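Local coordinates for protein cystathionine beta-lyases/cystathionine gamma-synthases (PDB 5X5H) that probably catalyses the pyridoxal-phosphate-dependent replacement of succinate in O-succinyl-L-homoserine by L-cysteine, giving L,L-cystathionine for methionine biosynthesis, at residues A[134-139]-A[163-168]; A[266-271]-A[377-382]; A[86-91]-A[235-240]. One frame throughout, in Å; residues are numbered along the deposited sequence.

Interaction 1: residues A[134-139]-A[163-168]; sequences EEVKAA and EAVAKL
Leu168 supplies most of the apolar contact here: CD1 meets both Val136 and Lys137, CD2 the lysine chain alone. CD1 lies 3.8 Å from Val136 CG1, the two side chains meeting at a slant, and 3.7 Å from the backbone atom Lys137 N, so this branch lies against the start of the Lys137 backbone as well as the valine methyl. The Leu168 side chain starts beside its own backbone N, with CG anti to the carbonyl carbon (chi1 -53°), and both branches face helix 133-139. A second, looser apolar pair is formed by the valines, with Val136 CG1 at 4.3 Å from Val165 CG1.

The aliphatic part of a charged chain makes the other kind of contact. Lys137 is extended, and Leu168 CD2 sits across it at about a right angle, 4.0 Å from Lys137 CB and 4.1 Å from Lys137 CD, while the ammonium end runs on away from 163-168. No hydrogen bond spans the segments. A salt bridge lies within 163-168: Lys167 NZ to Glu163 OE2 at 3.4 Å, weak as a hydrogen bond.

Both helices belong to beta-alpha-beta crossovers of the large sheet, 133-139 leading from strand 124-128 to 144-150 and 162-167 from 144-150 to 175-179. Val136 also packs on Val128, and Val165 on Leu176, which ties each helix to a strand of its own crossover. With 169 Å² buried and every cross-contact made by carbon against carbon or a backbone nitrogen, cohesion between the two segments rests on shape and apolar burial, not on directional polar bonds.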
loop_
_atom_site.group_PDB
_atom_site.type_symbol
_atom_site.label_atom_id
_atom_site.label_comp_id
_atom_site.label_asym_id
_atom_site.label_seq_id
_atom_site.Cartn_x
_atom_site.Cartn_y
_atom_site.Cartn_z
ATOM N N GLU A 134 43.627 20.223 -9.451
ATOM C CA GLU A 134 44.798 20.350 -8.613
ATOM C C GLU A 134 44.528 20.503 -7.122
ATOM O O GLU A 134 45.290 20.042 -6.254
ATOM C CB GLU A 134 45.673 21.521 -9.130
ATOM C CG GLU A 134 46.343 21.196 -10.449
ATOM C CD GLU A 134 47.315 19.994 -10.409
ATOM O OE1 GLU A 134 48.027 19.760 -9.404
ATOM O OE2 GLU A 134 47.327 19.254 -11.421
ATOM N N GLU A 135 43.421 21.093 -6.743
ATOM C CA GLU A 135 43.065 21.212 -5.347
ATOM C C GLU A 135 42.752 19.834 -4.754
ATOM O O GLU A 135 43.058 19.543 -3.607
ATOM C CB GLU A 135 41.863 22.130 -5.033
ATOM C CG GLU A 135 42.146 23.628 -5.071
ATOM C CD GLU A 135 40.982 24.443 -4.565
ATOM O OE1 GLU A 135 40.199 24.120 -3.597
ATOM O OE2 GLU A 135 40.839 25.448 -5.250
ATOM N N VAL A 136 42.003 19.035 -5.534
ATOM C CA VAL A 136 41.725 17.643 -5.070
ATOM C C VAL A 136 43.084 16.892 -4.908
ATOM O O VAL A 136 43.304 16.263 -3.860
ATOM C CB VAL A 136 40.781 16.912 -6.042
ATOM C CG1 VAL A 136 40.483 15.488 -5.598
ATOM C CG2 VAL A 136 39.497 17.678 -6.129
ATOM N N LYS A 137 43.929 16.935 -5.933
ATOM C CA LYS A 137 45.200 16.243 -5.927
ATOM C C LYS A 137 45.981 16.656 -4.679
ATOM O O LYS A 137 46.551 15.779 -3.954
ATOM C CB LYS A 137 45.972 16.520 -7.179
ATOM C CG LYS A 137 47.260 15.731 -7.185
ATOM C CD LYS A 137 47.931 15.978 -8.529
ATOM C CE LYS A 137 49.243 15.230 -8.555
ATOM N NZ LYS A 137 49.920 15.643 -9.799
ATOM N N ALA A 138 45.982 17.929 -4.336
ATOM C CA ALA A 138 46.804 18.389 -3.199
ATOM C C ALA A 138 46.319 17.948 -1.865
ATOM O O ALA A 138 47.049 17.882 -0.885
ATOM C CB ALA A 138 46.971 19.944 -3.195
ATOM N N ALA A 139 45.003 17.667 -1.756
ATOM C CA ALA A 139 44.425 17.309 -0.541
ATOM C C ALA A 139 44.488 15.800 -0.168
ATOM O O ALA A 139 44.168 15.484 0.984
ATOM C CB ALA A 139 42.976 17.729 -0.567
ATOM N N GLU A 163 36.212 11.939 -14.639
ATOM C CA GLU A 163 37.303 11.113 -15.200
ATOM C C GLU A 163 38.615 11.679 -14.654
ATOM O O GLU A 163 39.508 10.926 -14.271
ATOM C CB GLU A 163 37.236 11.130 -16.725
ATOM C CG GLU A 163 38.287 10.198 -17.331
ATOM C CD GLU A 163 38.243 10.167 -18.848
ATOM O OE1 GLU A 163 37.277 10.670 -19.462
ATOM O OE2 GLU A 163 39.144 9.562 -19.421
ATOM N N ALA A 164 38.754 13.005 -14.615
ATOM C CA ALA A 164 39.966 13.562 -14.141
ATOM C C ALA A 164 40.247 13.291 -12.677
ATOM O O ALA A 164 41.370 13.011 -12.297
ATOM C CB ALA A 164 40.016 15.047 -14.366
ATOM N N VAL A 165 39.228 13.398 -11.800
ATOM C CA VAL A 165 39.376 13.079 -10.456
ATOM C C VAL A 165 39.596 11.600 -10.235
ATOM O O VAL A 165 40.424 11.269 -9.404
ATOM C CB VAL A 165 38.153 13.632 -9.621
ATOM C CG1 VAL A 165 38.142 13.062 -8.247
ATOM C CG2 VAL A 165 38.109 15.167 -9.692
ATOM N N ALA A 166 38.927 10.745 -11.011
ATOM C CA ALA A 166 39.208 9.294 -10.895
ATOM C C ALA A 166 40.680 8.965 -11.169
ATOM O O ALA A 166 41.242 8.146 -10.454
ATOM C CB ALA A 166 38.342 8.535 -11.825
ATOM N N LYS A 167 41.245 9.588 -12.208
ATOM C CA LYS A 167 42.688 9.390 -12.482
ATOM C C LYS A 167 43.564 9.686 -11.284
ATOM O O LYS A 167 44.620 9.043 -11.053
ATOM C CB LYS A 167 43.173 10.239 -13.659
ATOM C CG LYS A 167 42.668 9.780 -15.025
ATOM C CD LYS A 167 43.209 10.712 -16.167
ATOM C CE LYS A 167 42.513 10.607 -17.529
ATOM N NZ LYS A 167 42.186 9.187 -17.840
ATOM N N LEU A 168 43.211 10.685 -10.464
ATOM C CA LEU A 168 43.963 10.956 -9.230
ATOM C C LEU A 168 44.062 9.842 -8.197
ATOM O O LEU A 168 44.890 9.847 -7.295
ATOM C CB LEU A 168 43.448 12.185 -8.470
ATOM C CG LEU A 168 43.351 13.437 -9.307
ATOM C CD1 LEU A 168 42.766 14.543 -8.476
ATOM C CD2 LEU A 168 44.716 13.911 -9.872
#

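Interaction 2: residues A[266-271]-A[377-382]; sequences EKIAEF and ADVEQA
Two helices of the C-terminal alpha/beta domain, 254-273 and 372-384, run side by side here, and Phe271, Ile268, Val379 and Glu380 fill the gap between them. The axes of segments 266-271 and 377-382 approach to 11.0 Å and their N-to-C directions differ by only 23°, a nearly parallel pairing in which Phe271 reaches across to Val379 and Glu380.

Phe271 does most of the bridging. Its CG stands anti to the backbone N (chi1 174°), which sets the ring against these two neighbours, and it meets them differently. Val379 CG1 lies at the ring edge, close to its plane, 4.0 Å from Phe271 CE2. Glu380 approaches obliquely: its CB is 3.8 Å and its CG 4.0 Å from Phe271 CZ, and the extended glutamate chain passes at about a right angle to the phenylalanine. The glutamate thus touches the ring with its methylenes, and its carboxylate plane is turned 72° from that of the ring. The other branch of Val379, CG2, faces Ile268 CD1 at 4.3 Å, so the valine serves both residues of the opposite helix.

No hydrogen bond crosses between the segments. On helix 372-384, Asp378 instead accepts from the backbone nitrogens of Lys325, Leu326 and Ile327, and Gln381 NE2 reaches Asp378 OD1 at 3.0 Å from above the carboxylate plane. That aspartate thus links the helix to the chain following helix 313-323. Ile268 also touches Ile306, which places helix 254-273 against strand 305-310. Helices packed in this way beside a mixed sheet are typical of the smaller C-terminal domain of fold-type I pyridoxal-phosphate enzymes, to which the trans-sulfuration family belongs.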
loop_
_atom_site.group_PDB
_atom_site.type_symbol
_atom_site.label_atom_id
_atom_site.label_comp_id
_atom_site.label_asym_id
_atom_site.label_seq_id
_atom_site.Cartn_x
_atom_site.Cartn_y
_atom_site.Cartn_z
ATOM N N GLU A 266 15.726 24.215 -19.394
ATOM C CA GLU A 266 16.472 25.025 -20.397
ATOM C C GLU A 266 15.675 26.302 -20.669
ATOM O O GLU A 266 16.307 27.415 -20.699
ATOM C CB GLU A 266 16.662 24.240 -21.665
ATOM C CG GLU A 266 17.635 23.118 -21.580
ATOM C CD GLU A 266 17.564 22.125 -22.770
ATOM O OE1 GLU A 266 16.774 22.381 -23.745
ATOM O OE2 GLU A 266 18.331 21.138 -22.787
ATOM N N LYS A 267 14.392 26.260 -20.787
ATOM C CA LYS A 267 13.601 27.420 -21.140
ATOM C C LYS A 267 13.474 28.347 -19.983
ATOM O O LYS A 267 13.537 29.587 -20.102
ATOM C CB LYS A 267 12.231 27.058 -21.712
ATOM C CG LYS A 267 12.353 26.326 -23.007
ATOM C CD LYS A 267 11.036 25.788 -23.489
ATOM C CE LYS A 267 11.175 24.830 -24.614
ATOM N NZ LYS A 267 9.848 24.193 -24.798
ATOM N N ILE A 268 13.247 27.871 -18.769
ATOM C CA ILE A 268 13.176 28.741 -17.593
ATOM C C ILE A 268 14.552 29.393 -17.324
ATOM O O ILE A 268 14.602 30.617 -16.962
ATOM C CB ILE A 268 12.701 27.980 -16.348
ATOM C CG1 ILE A 268 11.288 27.423 -16.591
ATOM C CG2 ILE A 268 12.833 28.853 -15.063
ATOM C CD1 ILE A 268 10.255 28.498 -16.627
ATOM N N ALA A 269 15.658 28.683 -17.458
ATOM C CA ALA A 269 16.979 29.264 -17.237
ATOM C C ALA A 269 17.173 30.422 -18.262
ATOM O O ALA A 269 17.720 31.463 -17.886
ATOM C CB ALA A 269 18.035 28.239 -17.414
ATOM N N GLU A 270 16.824 30.201 -19.508
ATOM C CA GLU A 270 17.004 31.251 -20.559
ATOM C C GLU A 270 16.139 32.386 -20.136
ATOM O O GLU A 270 16.599 33.594 -20.184
ATOM C CB GLU A 270 16.555 30.664 -21.917
ATOM C CG GLU A 270 16.454 31.622 -23.086
ATOM C CD GLU A 270 15.993 30.857 -24.343
ATOM O OE1 GLU A 270 14.769 30.560 -24.451
ATOM O OE2 GLU A 270 16.883 30.466 -25.151
ATOM N N PHE A 271 14.896 32.231 -19.715
ATOM C CA PHE A 271 14.040 33.366 -19.356
ATOM C C PHE A 271 14.662 34.109 -18.154
ATOM O O PHE A 271 14.745 35.358 -18.145
ATOM C CB PHE A 271 12.633 32.891 -18.960
ATOM C CG PHE A 271 11.794 33.955 -18.455
ATOM C CD1 PHE A 271 11.364 34.937 -19.330
ATOM C CD2 PHE A 271 11.366 34.005 -17.215
ATOM C CE1 PHE A 271 10.573 35.997 -18.854
ATOM C CE2 PHE A 271 10.591 35.058 -16.696
ATOM C CZ PHE A 271 10.181 36.063 -17.552
ATOM N N ALA A 377 4.839 31.594 -16.962
ATOM C CA ALA A 377 3.902 32.594 -16.461
ATOM C C ALA A 377 4.044 32.783 -14.984
ATOM O O ALA A 377 3.978 33.902 -14.387
ATOM C CB ALA A 377 2.487 32.280 -16.868
ATOM N N ASP A 378 4.243 31.674 -14.254
ATOM C CA ASP A 378 4.379 31.751 -12.800
ATOM C C ASP A 378 5.658 32.423 -12.385
ATOM O O ASP A 378 5.649 33.309 -11.456
ATOM C CB ASP A 378 4.299 30.346 -12.161
ATOM C CG ASP A 378 4.109 30.365 -10.689
ATOM O OD1 ASP A 378 3.333 31.221 -10.156
ATOM O OD2 ASP A 378 4.669 29.450 -9.979
ATOM N N VAL A 379 6.775 32.096 -13.013
ATOM C CA VAL A 379 8.045 32.770 -12.761
ATOM C C VAL A 379 7.932 34.249 -13.097
ATOM O O VAL A 379 8.427 35.056 -12.298
ATOM C CB VAL A 379 9.242 32.108 -13.519
ATOM C CG1 VAL A 379 10.532 32.885 -13.331
ATOM C CG2 VAL A 379 9.415 30.664 -13.051
ATOM N N GLU A 380 7.408 34.576 -14.233
ATOM C CA GLU A 380 7.255 36.018 -14.660
ATOM C C GLU A 380 6.428 36.774 -13.667
ATOM O O GLU A 380 6.931 37.884 -13.177
ATOM C CB GLU A 380 6.721 36.120 -16.070
ATOM C CG GLU A 380 6.576 37.544 -16.588
ATOM C CD GLU A 380 6.018 37.600 -18.025
ATOM O OE1 GLU A 380 5.219 36.699 -18.415
ATOM O OE2 GLU A 380 6.273 38.592 -18.707
ATOM N N GLN A 381 5.269 36.336 -13.241
ATOM C CA GLN A 381 4.451 37.048 -12.271
ATOM C C GLN A 381 5.132 37.174 -10.925
ATOM O O GLN A 381 5.084 38.237 -10.244
ATOM C CB GLN A 381 3.017 36.528 -12.211
ATOM C CG GLN A 381 2.911 35.129 -11.531
ATOM C CD GLN A 381 2.892 35.167 -10.066
ATOM O OE1 GLN A 381 2.459 36.175 -9.465
ATOM N NE2 GLN A 381 3.342 34.085 -9.389
ATOM N N ALA A 382 5.907 36.164 -10.531
ATOM C CA ALA A 382 6.585 36.233 -9.264
ATOM C C ALA A 382 7.696 37.259 -9.306
ATOM O O ALA A 382 7.863 38.049 -8.336
ATOM C CB ALA A 382 7.162 34.873 -8.886
#

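Interaction 3: residues A[86-91]-A[235-240]; sequences TDILFR and IGPIPS
Ile88 on helix 82-93 and Ile235 at the close of helix 222-235 come within 8.4 Å at their CA atoms, after which the chain leaves helical geometry at Gly236 with positive phi (79°) and folds into an inverse gamma turn centred on Pro237, marked by a weak bond from Ile238 N to Gly236 O. Ile88 touches the residue before the glycine and the proline at the centre of the turn. Its CD1 slides past Ile235 CG1 at 3.9 Å, the two chains pointing in opposite directions, while its CG1 faces Pro237 CG tip to tip, also at 3.9 Å. With CG1 anti to the carbonyl carbon (chi1 -68°), the Ile88 side chain brings its terminal methyl against both partners.

Helix 82-93 starts at the cofactor-binding residues Gly82 and Met83 in the large domain of this fold-type I enzyme, and the bend packs against it beside Phe79 of strand 75-79. Ile235 CD1 lies over one face of the Arg91 guanidinium, 3.9 Å from Arg91 NH2, while Ile235 CG2 sits beyond the other end, 3.7 Å from Arg91 NH1.

The buried guanidinium is paired on two fronts. Arg91 NH1 donates to Asp87 OD2, one helical turn back, at 3.2 Å, reaching it on the syn side but 23° out of the carboxylate plane. Arg91 NH2 forms a salt bridge with Asp87 of the second subunit, and the reciprocal bridge runs from Asp87 here to Arg91 there. The NH1 atoms of the two Arg91 residues also lie close, and the carboxylates probably offset the like charges.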
loop_
_atom_site.group_PDB
_atom_site.type_symbol
_atom_site.label_atom_id
_atom_site.label_comp_id
_atom_site.label_asym_id
_atom_site.label_seq_id
_atom_site.Cartn_x
_atom_site.Cartn_y
_atom_site.Cartn_z
ATOM N N THR A 86 24.484 6.655 2.312
ATOM C CA THR A 86 25.771 7.401 2.474
ATOM C C THR A 86 26.440 6.883 3.745
ATOM O O THR A 86 27.654 6.594 3.734
ATOM C CB THR A 86 25.492 8.902 2.566
ATOM O OG1 THR A 86 24.893 9.366 1.318
ATOM C CG2 THR A 86 26.750 9.727 2.800
ATOM N N ASP A 87 25.724 6.773 4.834
ATOM C CA ASP A 87 26.294 6.303 6.073
ATOM C C ASP A 87 26.895 4.922 5.954
ATOM O O ASP A 87 28.014 4.653 6.410
ATOM C CB ASP A 87 25.196 6.332 7.116
ATOM C CG ASP A 87 25.652 5.841 8.451
ATOM O OD1 ASP A 87 26.485 6.572 9.083
ATOM O OD2 ASP A 87 25.174 4.774 9.004
ATOM N N ILE A 88 26.192 4.017 5.315
ATOM C CA ILE A 88 26.712 2.655 5.091
ATOM C C ILE A 88 27.942 2.704 4.232
ATOM O O ILE A 88 28.947 2.019 4.576
ATOM C CB ILE A 88 25.640 1.762 4.412
ATOM C CG1 ILE A 88 24.458 1.476 5.345
ATOM C CG2 ILE A 88 26.271 0.437 3.981
ATOM C CD1 ILE A 88 24.785 0.830 6.662
ATOM N N LEU A 89 27.975 3.472 3.140
ATOM C CA LEU A 89 29.151 3.491 2.298
ATOM C C LEU A 89 30.316 4.067 3.078
ATOM O O LEU A 89 31.465 3.543 3.032
ATOM C CB LEU A 89 28.861 4.264 0.979
ATOM C CG LEU A 89 29.545 4.103 -0.319
ATOM C CD1 LEU A 89 29.930 2.695 -0.641
ATOM C CD2 LEU A 89 28.729 4.926 -1.294
ATOM N N PHE A 90 30.130 5.083 3.895
ATOM C CA PHE A 90 31.140 5.666 4.731
ATOM C C PHE A 90 31.727 4.573 5.652
ATOM O O PHE A 90 32.953 4.492 5.908
ATOM C CB PHE A 90 30.713 6.844 5.611
ATOM C CG PHE A 90 30.496 8.161 4.928
ATOM C CD1 PHE A 90 30.771 8.423 3.607
ATOM C CD2 PHE A 90 29.902 9.143 5.653
ATOM C CE1 PHE A 90 30.507 9.706 3.034
ATOM C CE2 PHE A 90 29.660 10.399 5.097
ATOM C CZ PHE A 90 29.992 10.641 3.825
ATOM N N ARG A 91 30.864 3.761 6.281
ATOM C CA ARG A 91 31.284 2.772 7.258
ATOM C C ARG A 91 32.012 1.663 6.628
ATOM O O ARG A 91 32.759 1.002 7.374
ATOM C CB ARG A 91 30.043 2.332 8.092
ATOM C CG ARG A 91 29.604 3.482 8.962
ATOM C CD ARG A 91 28.178 3.212 9.402
ATOM N NE ARG A 91 28.229 2.392 10.576
ATOM C CZ ARG A 91 27.174 1.961 11.248
ATOM N NH1 ARG A 91 25.976 2.277 10.837
ATOM N NH2 ARG A 91 27.371 1.377 12.406
ATOM N N ILE A 235 23.309 -3.947 9.755
ATOM C CA ILE A 235 22.882 -2.686 10.365
ATOM C C ILE A 235 21.348 -2.524 10.112
ATOM O O ILE A 235 20.630 -1.969 10.928
ATOM C CB ILE A 235 23.617 -1.487 9.784
ATOM C CG1 ILE A 235 25.145 -1.595 9.644
ATOM C CG2 ILE A 235 23.213 -0.139 10.400
ATOM C CD1 ILE A 235 25.870 -1.892 10.894
ATOM N N GLY A 236 20.790 -2.990 8.997
ATOM C CA GLY A 236 19.388 -2.994 8.761
ATOM C C GLY A 236 18.706 -1.707 8.327
ATOM O O GLY A 236 17.491 -1.645 8.514
ATOM N N PRO A 237 19.289 -0.751 7.623
ATOM C CA PRO A 237 18.539 0.387 7.068
ATOM C C PRO A 237 17.937 -0.009 5.750
ATOM O O PRO A 237 18.371 0.542 4.677
ATOM C CB PRO A 237 19.580 1.456 6.995
ATOM C CG PRO A 237 20.806 0.788 6.661
ATOM C CD PRO A 237 20.731 -0.540 7.373
ATOM N N ILE A 238 17.024 -0.930 5.797
ATOM C CA ILE A 238 16.486 -1.497 4.568
ATOM C C ILE A 238 15.156 -0.830 4.198
ATOM O O ILE A 238 14.354 -0.397 5.067
ATOM C CB ILE A 238 16.221 -2.976 4.672
ATOM C CG1 ILE A 238 15.233 -3.385 5.808
ATOM C CG2 ILE A 238 17.567 -3.695 4.883
ATOM C CD1 ILE A 238 14.415 -4.521 5.254
ATOM N N PRO A 239 14.854 -0.695 2.875
ATOM C CA PRO A 239 13.576 -0.105 2.457
ATOM C C PRO A 239 12.428 -1.064 2.732
ATOM O O PRO A 239 12.595 -2.289 2.782
ATOM C CB PRO A 239 13.742 0.066 0.953
ATOM C CG PRO A 239 14.827 -0.782 0.598
ATOM C CD PRO A 239 15.602 -1.218 1.763
ATOM N N SER A 240 11.247 -0.521 2.918
ATOM C CA SER A 240 10.004 -1.283 2.850
ATOM C C SER A 240 9.791 -1.893 1.474
ATOM O O SER A 240 10.173 -1.319 0.414
ATOM C CB SER A 240 8.848 -0.252 3.012
ATOM O OG SER A 240 7.594 -0.796 2.792
#

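Along the chain, interaction 1 is nested inside the loop closed by interaction 3, and interaction 2 follows both. Interactions 1 and 3 sit in the domain built on the seven-stranded sheet, their centres 27 Å apart and nearest atoms about 14 Å apart; interaction 2 belongs to the C-terminal domain, its centre 37 Å from that of interaction 1 and 39 Å from that of interaction 3, across the chain's centre from the latter. None touches another. Proximity to the cofactor separates them: in interaction 3 the Pro237 side chain lies about 9 Å from a bound pyridoxal phosphate, and that contact also meets the second subunit, whereas interactions 1 and 2 lie away from the annotated sites and touch no other subunit.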